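Kelch domain-containing protein (Colletotrichum graminicola M1.001, PDB 5C92) is a copper-binding member of the galactose oxidase-like family that probably oxidises alcohols at a single metal centre. Local coordinates at residues 254-259 and 267-272; 17-22 and 419-424; 160-165 and 199-204; 398-403 and 446-451. All coordinates share one frame; numbering follows the deposited sequence.

Three contacts lie in or against the seven-bladed Kelch propeller; interaction 4 belongs to the C-terminal galactose oxidase-like early set domain. Interaction 3 links the loop after one blade to strand 197-202 of the next; interaction 1 lies in the blade after that, and the two touch where L259 packs on W200, their centres about 23 Å apart. Interaction 2 brings together segments 397 residues apart: strand 18-21, from a propeller blade, pairs with strand 412-422 of the early set domain, which carries the copper ligand H423. Interaction 4 interleaves with it in sequence, since strand 400-405 directly precedes 412-422; their centres are about 28 Å apart. The C-terminal domain thus delivers a ligand into the propeller.

Interaction 1 of 4, residues 254-259 and 267-272; sequences AHILTL and QVQKLA
Strands 254-258 and 267-270 run antiparallel at 157°, their axes 4.7 Å apart, as the beta hairpin that forms the outer half of a four-stranded propeller blade. I256 and Q269 exchange backbone bonds as a hydrogen-bonded pair, I256 N reaching Q269 O at 2.9 Å. T258 and Q267 make the next such pair, and L271 N prolongs the ladder to A254 O. On the face carrying H255, L257, V268 and K270, the imidazole of H255 lies obliquely across its neighbours: NE2 rests on K270 CB at 3.5 Å, while CD2 meets V268 CG1 at 3.6 Å. The other V268 methyl, CG2, lies alongside L257 CD2 at 3.7 Å, and M198 of the preceding blade touches both residues. L271 reaches over to I256, its CD1 being 3.7 Å from CG1. T258 OG1, also hydrogen-bonded to K235, sits by a water that gives a proton to I256 O or Q269 OE1. K270 runs extended until its last torsion (chi4 79°), and this final bend brings NZ to a second water, 2.9 Å away, which also accepts from A254 N at 3.0 Å.

Interaction 2 of 4, residues 17-22 and 419-424; sequences VAVALV and SATTHT. With CU1 (copper (I) ion), chain D.
Strands 18-21 and 420-422 pair almost exactly antiparallel, at 174° with axes 4.7 Å apart, joining a propeller blade to the early set domain. V19 and T421 form the hydrogen-bonded pair, V19 N to T421 O at 3.0 Å and T421 N to V19 O at 2.8 Å, and L21 N adds a bond to S419 O. Small side chains allow a close fit: the methyls of A20 and A420 meet at 3.8 Å, and V19 CG2 lies beside T421 CG2, pointing the same way. L339 of the neighbouring blade packs on L21, S419 and T421. At the copper end T422 OG1 stands anti to its backbone N (chi1 -170°), where it gives its proton to V17 O at 2.7 Å, coming from above the carbonyl plane. The same hydroxyl accepts from H423 ND1 at 2.9 Å, and a water links V17 O to H423 N. H423 NE2 binds copper at 2.1 Å, alongside Y120 and H335. T422 is therefore a second-shell residue: with its proton spent on V17 and its oxygen taking the ND1 hydrogen, it helps to set the imidazole's rotation, consistent with NE2 facing the metal.

Interaction 3 of 4, residues 160-165 and 199-204; sequences AGCPVK and NWYDTK. With NAG (2-acetamido-2-deoxy-beta-D-glucopyranose), chain C.
Y201 OH gives its proton to P163 O at 2.7 Å, the hydrogen bond that ties loop 160-165 to strand 199-202. The hydroxyl lies in the plane of that carbonyl, and P163 O in turn sits in the plane of the phenol at its edge, which would favour this orientation of the ring. C162 meets the same ring further back: its CB approaches Y201 CD1 obliquely at 3.7 Å, while SG stays beside the edge, 5.2 Å from the ring centroid, a sulfur-aromatic contact. SG also comes within 3.2 Å of D202 O.

Beyond the tyrosine the strand ends in an Asx turn. D202 OD1 is gripped twice, by K204 N at 3.0 Å and, in a salt bridge, by K204 NZ at 2.9 Å, the two reaching it from opposite faces of the carboxylate. K204 doubles back through bends at chi3 and chi4 (-54° and -49°), which carries NZ to the sugar: it donates to NAG O5 at 3.0 Å, while NAG O6 donates to D202 OD2 at 2.8 Å. NZ also bonds N186 O, consistent with this sugar being the glycan of N186.

Y201 thus points from strand 197-202, the third of its blade, flanked by strands 188-191 and 208-214, to the interface with the preceding Kelch blade, where it touches I134 of strand 131-134.

Interaction 4 of 4, residues 398-403 and 446-451; sequences GAPITI and TVNVPN
Strands 400-403 and 446-448 lie antiparallel at 150°, neighbours in a sheet of the early set domain, which has the beta-sandwich fold of its family. I401 and V447 form the hydrogen-bonded pair, bonded both ways, and V449 N bonds A399 O. On the buried face the side chains interlock. A chi1 of -68° sets V447 CG1 anti to the carbonyl carbon and leaves CG2 between that carbon and the backbone N; from there CG2 fills the hollow between two isoleucines, meeting I403 CD1 at 3.7 Å and I401 CB at 4.0 Å. The I403 chain crosses V447 at about a right angle. I401 sends its CD1 the other way, to V449 CG2 at 4.1 Å, and V395 packs on both of these residues, while L390 backs I401 and I403 and L434 backs V447.

On the face of P400, T402, T446 and N448, P400 CB touches both T446 CG2 (3.9 Å) and N448 ND2 (3.4 Å). T402 OG1 and T446 OG1 face each other nearby.

Past the strand ends the backbones converge on G398. Its positive phi favours glycine, and with no side chain there N451 OD1 can lie against CA. G398 N makes weak bonds to V449 O and P450 O. Its carbonyl is held better: N448 ND2, in the plane of its amide, donates to G398 O at 3.2 Å, with an N-H...O angle of 164°.

Interaction 1 of 4, residues 254-259 and 267-272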
# COMPACT_ATOMS: atom_id res chain seq x y z
N ALA A 254 -0.15 2.81 -18.60
CA ALA A 254 -1.16 3.04 -17.57
C ALA A 254 -2.44 2.33 -17.98
O ALA A 254 -2.93 2.55 -19.11
CB ALA A 254 -1.41 4.53 -17.49
N HIS A 255 -2.97 1.48 -17.10
CA HIS A 255 -4.24 0.79 -17.35
C HIS A 255 -5.23 0.96 -16.23
O HIS A 255 -4.87 1.21 -15.06
CB HIS A 255 -4.00 -0.70 -17.54
CG HIS A 255 -3.28 -1.02 -18.79
ND1 HIS A 255 -1.91 -0.85 -18.92
CD2 HIS A 255 -3.75 -1.29 -20.04
CE1 HIS A 255 -1.56 -1.11 -20.17
NE2 HIS A 255 -2.66 -1.40 -20.86
N ILE A 256 -6.50 0.75 -16.56
CA ILE A 256 -7.55 0.60 -15.56
C ILE A 256 -8.12 -0.78 -15.71
O ILE A 256 -8.51 -1.14 -16.81
CB ILE A 256 -8.70 1.59 -15.81
CG1 ILE A 256 -8.21 3.04 -15.81
CG2 ILE A 256 -9.86 1.33 -14.85
CD1 ILE A 256 -7.94 3.65 -14.48
N LEU A 257 -8.14 -1.56 -14.63
CA LEU A 257 -8.80 -2.85 -14.55
C LEU A 257 -10.13 -2.74 -13.84
O LEU A 257 -10.26 -2.03 -12.81
CB LEU A 257 -7.97 -3.88 -13.79
CG LEU A 257 -6.47 -3.86 -14.00
CD1 LEU A 257 -5.75 -4.96 -13.21
CD2 LEU A 257 -6.11 -3.89 -15.47
N THR A 258 -11.10 -3.50 -14.32
CA THR A 258 -12.46 -3.47 -13.74
C THR A 258 -12.82 -4.90 -13.42
O THR A 258 -12.80 -5.76 -14.30
CB THR A 258 -13.54 -2.83 -14.65
OG1 THR A 258 -13.24 -1.48 -14.88
CG2 THR A 258 -14.92 -2.83 -13.95
N LEU A 259 -13.00 -5.17 -12.15
CA LEU A 259 -13.22 -6.51 -11.66
C LEU A 259 -14.74 -6.70 -11.66
O LEU A 259 -15.48 -5.78 -11.35
CB LEU A 259 -12.68 -6.65 -10.23
CG LEU A 259 -11.23 -7.09 -10.04
CD1 LEU A 259 -10.35 -6.18 -10.86
CD2 LEU A 259 -10.89 -7.00 -8.56
N GLN A 267 -11.92 -6.80 -17.10
CA GLN A 267 -11.79 -5.80 -18.15
C GLN A 267 -10.53 -4.90 -17.97
O GLN A 267 -10.30 -4.34 -16.90
CB GLN A 267 -13.05 -4.92 -18.20
CG GLN A 267 -12.97 -3.80 -19.22
CD GLN A 267 -13.99 -2.69 -19.02
OE1 GLN A 267 -14.37 -2.35 -17.90
NE2 GLN A 267 -14.39 -2.10 -20.10
N VAL A 268 -9.87 -4.60 -19.07
CA VAL A 268 -8.68 -3.80 -19.12
C VAL A 268 -8.88 -2.70 -20.12
O VAL A 268 -9.25 -2.98 -21.28
CB VAL A 268 -7.48 -4.66 -19.51
CG1 VAL A 268 -6.21 -3.86 -19.63
CG2 VAL A 268 -7.27 -5.76 -18.50
N GLN A 269 -8.71 -1.45 -19.67
CA GLN A 269 -8.59 -0.33 -20.55
C GLN A 269 -7.23 0.33 -20.49
O GLN A 269 -6.76 0.70 -19.40
CB GLN A 269 -9.61 0.69 -20.14
CG GLN A 269 -11.03 0.20 -20.41
CD GLN A 269 -12.00 1.05 -19.70
OE1 GLN A 269 -11.97 1.21 -18.43
NE2 GLN A 269 -12.69 1.82 -20.49
N LYS A 270 -6.71 0.67 -21.67
CA LYS A 270 -5.40 1.29 -21.81
C LYS A 270 -5.53 2.79 -21.97
O LYS A 270 -6.19 3.33 -22.86
CB LYS A 270 -4.63 0.64 -22.95
CG LYS A 270 -3.29 1.30 -23.19
CD LYS A 270 -2.45 0.58 -24.22
CE LYS A 270 -1.20 1.38 -24.53
NZ LYS A 270 -0.12 1.23 -23.51
N LEU A 271 -4.92 3.50 -21.04
CA LEU A 271 -4.97 4.95 -21.03
C LEU A 271 -3.84 5.54 -21.80
O LEU A 271 -2.88 4.85 -22.16
CB LEU A 271 -4.85 5.43 -19.58
CG LEU A 271 -5.94 4.96 -18.62
CD1 LEU A 271 -5.33 4.84 -17.21
CD2 LEU A 271 -7.11 5.95 -18.59
N ALA A 272 -3.88 6.85 -21.99
CA ALA A 272 -2.72 7.58 -22.41
C ALA A 272 -1.54 7.31 -21.46
O ALA A 272 -1.74 7.21 -20.25
CB ALA A 272 -3.00 9.07 -22.43
O HOH W 1 -0.80 3.24 -21.47
O HOH W 2 -11.42 -1.26 -17.06

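Interaction 2 of 4, residues 17-22 and 419-424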
# COMPACT_ATOMS: atom_id res chain seq x y z
N VAL A 17 12.87 1.92 4.18
CA VAL A 17 12.59 0.94 3.13
C VAL A 17 11.20 0.32 3.21
O VAL A 17 10.66 -0.13 2.19
CB VAL A 17 13.71 -0.15 3.12
CG1 VAL A 17 13.46 -1.21 2.06
CG2 VAL A 17 15.02 0.54 2.82
N ALA A 18 10.68 0.20 4.42
CA ALA A 18 9.30 -0.22 4.66
C ALA A 18 8.72 0.79 5.61
O ALA A 18 9.42 1.32 6.49
CB ALA A 18 9.25 -1.59 5.29
N VAL A 19 7.45 1.07 5.41
CA VAL A 19 6.73 2.02 6.22
C VAL A 19 5.29 1.57 6.41
O VAL A 19 4.70 0.85 5.57
CB VAL A 19 6.73 3.45 5.63
CG1 VAL A 19 8.16 3.95 5.39
CG2 VAL A 19 5.88 3.56 4.34
N ALA A 20 4.71 1.98 7.53
CA ALA A 20 3.31 1.63 7.87
C ALA A 20 2.66 2.79 8.58
O ALA A 20 3.30 3.45 9.43
CB ALA A 20 3.29 0.42 8.76
N LEU A 21 1.41 3.07 8.22
CA LEU A 21 0.59 3.99 9.02
C LEU A 21 -0.05 3.28 10.23
O LEU A 21 -0.70 2.26 10.08
CB LEU A 21 -0.50 4.62 8.17
CG LEU A 21 -1.24 5.80 8.75
CD1 LEU A 21 -0.37 7.02 8.73
CD2 LEU A 21 -2.57 6.09 8.04
N VAL A 22 0.18 3.82 11.43
CA VAL A 22 -0.31 3.17 12.66
C VAL A 22 -1.75 3.62 12.88
O VAL A 22 -2.04 4.84 12.92
CB VAL A 22 0.54 3.52 13.90
CG1 VAL A 22 0.13 2.60 15.08
CG2 VAL A 22 2.02 3.42 13.58
N SER A 419 -2.76 1.39 5.53
CA SER A 419 -1.87 0.58 4.71
C SER A 419 -0.40 0.71 5.07
O SER A 419 0.00 1.39 6.04
CB SER A 419 -2.11 0.89 3.21
OG SER A 419 -1.57 2.17 2.87
N ALA A 420 0.40 -0.08 4.38
CA ALA A 420 1.84 -0.19 4.61
C ALA A 420 2.49 -0.55 3.29
O ALA A 420 1.83 -1.13 2.41
CB ALA A 420 2.12 -1.29 5.60
N THR A 421 3.77 -0.26 3.14
CA THR A 421 4.39 -0.54 1.85
C THR A 421 5.87 -0.77 1.97
O THR A 421 6.54 -0.24 2.91
CB THR A 421 4.09 0.56 0.78
OG1 THR A 421 4.54 0.14 -0.52
CG2 THR A 421 4.78 1.83 1.09
N THR A 422 6.34 -1.65 1.10
CA THR A 422 7.78 -1.88 0.87
C THR A 422 7.92 -2.52 -0.53
O THR A 422 7.00 -3.24 -0.99
CB THR A 422 8.45 -2.71 1.99
OG1 THR A 422 9.87 -2.72 1.85
CG2 THR A 422 7.98 -4.16 2.03
N HIS A 423 8.95 -2.11 -1.25
CA HIS A 423 9.33 -2.73 -2.53
C HIS A 423 8.26 -2.58 -3.59
O HIS A 423 8.12 -3.45 -4.42
CB HIS A 423 9.63 -4.23 -2.34
CG HIS A 423 10.92 -4.48 -1.66
ND1 HIS A 423 11.10 -4.32 -0.30
CD2 HIS A 423 12.14 -4.81 -2.16
CE1 HIS A 423 12.35 -4.58 0.02
NE2 HIS A 423 13.00 -4.86 -1.09
N THR A 424 7.51 -1.47 -3.54
CA THR A 424 6.43 -1.12 -4.42
C THR A 424 5.11 -1.82 -4.09
O THR A 424 4.14 -1.57 -4.78
CB THR A 424 6.68 -1.32 -5.96
OG1 THR A 424 6.67 -2.72 -6.33
CG2 THR A 424 7.97 -0.62 -6.40
CU CU1 D . 15.07 -5.25 -1.50
O HOH W 3 10.79 -0.00 -0.62

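Interaction 3 of 4, residues 160-165 and 199-204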
# COMPACT_ATOMS: atom_id res chain seq x y z
N ALA A 160 -2.98 -26.24 -1.92
CA ALA A 160 -2.61 -27.01 -3.11
C ALA A 160 -3.20 -26.39 -4.38
O ALA A 160 -2.56 -26.42 -5.42
CB ALA A 160 -3.07 -28.47 -2.97
N GLY A 161 -4.41 -25.84 -4.29
CA GLY A 161 -5.06 -25.17 -5.41
C GLY A 161 -4.57 -23.76 -5.83
O GLY A 161 -5.16 -23.13 -6.70
N CYS A 162 -3.48 -23.28 -5.21
CA CYS A 162 -3.01 -21.89 -5.35
C CYS A 162 -1.54 -21.97 -5.64
O CYS A 162 -0.71 -21.57 -4.83
CB CYS A 162 -3.28 -21.07 -4.06
SG CYS A 162 -5.02 -20.73 -3.73
N PRO A 163 -1.18 -22.65 -6.74
CA PRO A 163 0.21 -22.68 -7.13
C PRO A 163 0.71 -21.30 -7.62
O PRO A 163 -0.07 -20.48 -8.11
CB PRO A 163 0.23 -23.70 -8.26
CG PRO A 163 -1.07 -23.56 -8.90
CD PRO A 163 -2.05 -23.22 -7.80
N VAL A 164 2.01 -21.08 -7.47
CA VAL A 164 2.64 -19.85 -7.96
C VAL A 164 2.80 -19.83 -9.49
O VAL A 164 2.69 -18.77 -10.14
CB VAL A 164 3.99 -19.61 -7.24
CG1 VAL A 164 5.08 -20.55 -7.72
CG2 VAL A 164 4.44 -18.16 -7.39
N LYS A 165 2.93 -21.01 -10.09
CA LYS A 165 3.29 -21.16 -11.50
C LYS A 165 2.57 -20.18 -12.43
O LYS A 165 3.19 -19.53 -13.23
CB LYS A 165 3.05 -22.62 -11.98
CG LYS A 165 3.71 -22.91 -13.31
CD LYS A 165 4.09 -24.39 -13.43
CE LYS A 165 2.95 -25.18 -14.01
NZ LYS A 165 2.70 -24.82 -15.43
N ASN A 199 -4.45 -13.69 -12.91
CA ASN A 199 -4.99 -14.95 -12.39
C ASN A 199 -5.81 -14.70 -11.12
O ASN A 199 -5.48 -13.84 -10.29
CB ASN A 199 -3.89 -15.98 -12.07
CG ASN A 199 -3.14 -16.48 -13.31
OD1 ASN A 199 -3.57 -17.40 -14.00
ND2 ASN A 199 -2.02 -15.86 -13.58
N TRP A 200 -6.94 -15.39 -11.03
CA TRP A 200 -7.75 -15.40 -9.82
C TRP A 200 -7.27 -16.51 -8.95
O TRP A 200 -6.93 -17.60 -9.42
CB TRP A 200 -9.22 -15.63 -10.13
CG TRP A 200 -9.88 -14.45 -10.72
CD1 TRP A 200 -10.28 -14.31 -12.00
CD2 TRP A 200 -10.38 -13.32 -10.02
NE1 TRP A 200 -10.93 -13.16 -12.16
CE2 TRP A 200 -11.00 -12.51 -10.96
CE3 TRP A 200 -10.31 -12.89 -8.69
CZ2 TRP A 200 -11.58 -11.28 -10.62
CZ3 TRP A 200 -10.91 -11.72 -8.34
CH2 TRP A 200 -11.51 -10.90 -9.30
N TYR A 201 -7.22 -16.23 -7.68
CA TYR A 201 -6.98 -17.26 -6.70
C TYR A 201 -8.17 -17.27 -5.71
O TYR A 201 -8.79 -16.22 -5.44
CB TYR A 201 -5.70 -17.00 -5.94
CG TYR A 201 -4.47 -17.25 -6.71
CD1 TYR A 201 -3.89 -18.51 -6.71
CD2 TYR A 201 -3.86 -16.23 -7.44
CE1 TYR A 201 -2.73 -18.76 -7.44
CE2 TYR A 201 -2.71 -16.49 -8.19
CZ TYR A 201 -2.13 -17.74 -8.16
OH TYR A 201 -0.93 -18.00 -8.88
N ASP A 202 -8.49 -18.47 -5.22
CA ASP A 202 -9.58 -18.67 -4.23
C ASP A 202 -8.91 -19.20 -2.98
O ASP A 202 -8.11 -20.19 -3.02
CB ASP A 202 -10.63 -19.62 -4.81
CG ASP A 202 -11.75 -19.94 -3.84
OD1 ASP A 202 -11.73 -19.50 -2.66
OD2 ASP A 202 -12.67 -20.65 -4.29
N THR A 203 -8.99 -18.41 -1.91
CA THR A 203 -8.22 -18.75 -0.71
C THR A 203 -8.97 -19.68 0.24
O THR A 203 -8.35 -20.12 1.19
CB THR A 203 -7.74 -17.51 0.08
OG1 THR A 203 -8.88 -16.72 0.45
CG2 THR A 203 -6.78 -16.69 -0.80
N LYS A 204 -10.23 -20.00 -0.07
CA LYS A 204 -11.03 -20.95 0.72
C LYS A 204 -10.71 -22.41 0.40
O LYS A 204 -10.23 -22.76 -0.68
CB LYS A 204 -12.51 -20.70 0.49
CG LYS A 204 -12.91 -19.29 0.87
CD LYS A 204 -14.41 -19.07 0.87
CE LYS A 204 -15.06 -19.45 -0.45
NZ LYS A 204 -14.36 -18.87 -1.64
C1 NAG C . -17.70 -18.71 -2.85
C2 NAG C . -19.03 -18.86 -3.59
C3 NAG C . -19.38 -20.35 -3.74
C4 NAG C . -18.20 -21.28 -4.02
C5 NAG C . -16.91 -20.91 -3.32
C6 NAG C . -15.75 -21.69 -3.94
C7 NAG C . -20.79 -17.11 -3.29
C8 NAG C . -21.74 -16.46 -2.32
N2 NAG C . -20.04 -18.12 -2.82
O3 NAG C . -20.25 -20.51 -4.86
O4 NAG C . -18.49 -22.62 -3.61
O5 NAG C . -16.69 -19.51 -3.47
O6 NAG C . -14.76 -21.99 -2.96
O7 NAG C . -20.73 -16.73 -4.44

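Interaction 4 of 4, residues 398-403 and 446-451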
# COMPACT_ATOMS: atom_id res chain seq x y z
N GLY A 398 -22.08 -3.39 5.53
CA GLY A 398 -23.48 -2.97 5.40
C GLY A 398 -23.85 -1.91 6.42
O GLY A 398 -24.65 -1.02 6.13
N ALA A 399 -23.27 -1.96 7.62
CA ALA A 399 -23.78 -1.14 8.74
C ALA A 399 -23.59 0.35 8.50
O ALA A 399 -22.68 0.75 7.78
CB ALA A 399 -23.13 -1.55 10.06
N PRO A 400 -24.51 1.18 9.05
CA PRO A 400 -24.43 2.63 8.90
C PRO A 400 -23.48 3.24 9.91
O PRO A 400 -23.16 2.63 10.93
CB PRO A 400 -25.86 3.09 9.20
CG PRO A 400 -26.38 2.06 10.15
CD PRO A 400 -25.79 0.76 9.68
N ILE A 401 -23.00 4.43 9.59
CA ILE A 401 -22.18 5.20 10.50
C ILE A 401 -22.67 6.57 10.33
O ILE A 401 -22.79 7.03 9.20
CB ILE A 401 -20.68 5.29 10.10
CG1 ILE A 401 -20.03 3.91 10.11
CG2 ILE A 401 -19.93 6.30 10.98
CD1 ILE A 401 -18.72 3.85 9.35
N THR A 402 -22.84 7.24 11.45
CA THR A 402 -23.32 8.60 11.46
C THR A 402 -22.17 9.48 11.85
O THR A 402 -21.49 9.25 12.88
CB THR A 402 -24.56 8.78 12.38
OG1 THR A 402 -25.72 8.29 11.68
CG2 THR A 402 -24.81 10.28 12.72
N ILE A 403 -21.93 10.44 10.98
CA ILE A 403 -20.72 11.22 11.00
C ILE A 403 -21.16 12.60 11.32
O ILE A 403 -21.91 13.19 10.55
CB ILE A 403 -20.03 11.29 9.60
CG1 ILE A 403 -19.59 9.91 9.15
CG2 ILE A 403 -18.83 12.24 9.63
CD1 ILE A 403 -19.50 9.81 7.65
N THR A 446 -25.15 10.21 7.30
CA THR A 446 -25.09 8.79 7.47
C THR A 446 -24.61 8.16 6.18
O THR A 446 -25.03 8.54 5.09
CB THR A 446 -26.42 8.24 7.99
OG1 THR A 446 -26.56 8.67 9.34
CG2 THR A 446 -26.42 6.71 7.98
N VAL A 447 -23.66 7.25 6.34
CA VAL A 447 -23.09 6.50 5.24
C VAL A 447 -23.28 5.08 5.65
O VAL A 447 -23.43 4.76 6.85
CB VAL A 447 -21.57 6.80 5.06
CG1 VAL A 447 -21.33 8.23 4.60
CG2 VAL A 447 -20.80 6.58 6.34
N ASN A 448 -23.19 4.20 4.67
CA ASN A 448 -23.08 2.78 4.95
C ASN A 448 -21.79 2.20 4.38
O ASN A 448 -21.41 2.47 3.26
CB ASN A 448 -24.29 2.05 4.40
CG ASN A 448 -25.58 2.54 5.02
OD1 ASN A 448 -26.05 3.62 4.70
ND2 ASN A 448 -26.04 1.83 6.02
N VAL A 449 -21.15 1.36 5.16
CA VAL A 449 -20.15 0.45 4.67
C VAL A 449 -20.73 -0.47 3.61
O VAL A 449 -21.82 -1.01 3.79
CB VAL A 449 -19.58 -0.37 5.82
CG1 VAL A 449 -18.57 -1.39 5.32
CG2 VAL A 449 -18.98 0.57 6.84
N PRO A 450 -20.00 -0.66 2.51
CA PRO A 450 -20.45 -1.60 1.52
C PRO A 450 -20.77 -2.91 2.16
O PRO A 450 -20.15 -3.30 3.14
CB PRO A 450 -19.24 -1.73 0.61
CG PRO A 450 -18.66 -0.36 0.61
CD PRO A 450 -18.90 0.18 2.00
N ASN A 451 -21.70 -3.61 1.54
CA ASN A 451 -22.27 -4.80 2.08
C ASN A 451 -21.41 -6.00 1.86
O ASN A 451 -21.64 -7.03 2.48
CB ASN A 451 -23.65 -5.05 1.43
CG ASN A 451 -24.61 -5.74 2.38
OD1 ASN A 451 -24.26 -6.09 3.52
ND2 ASN A 451 -25.81 -5.98 1.91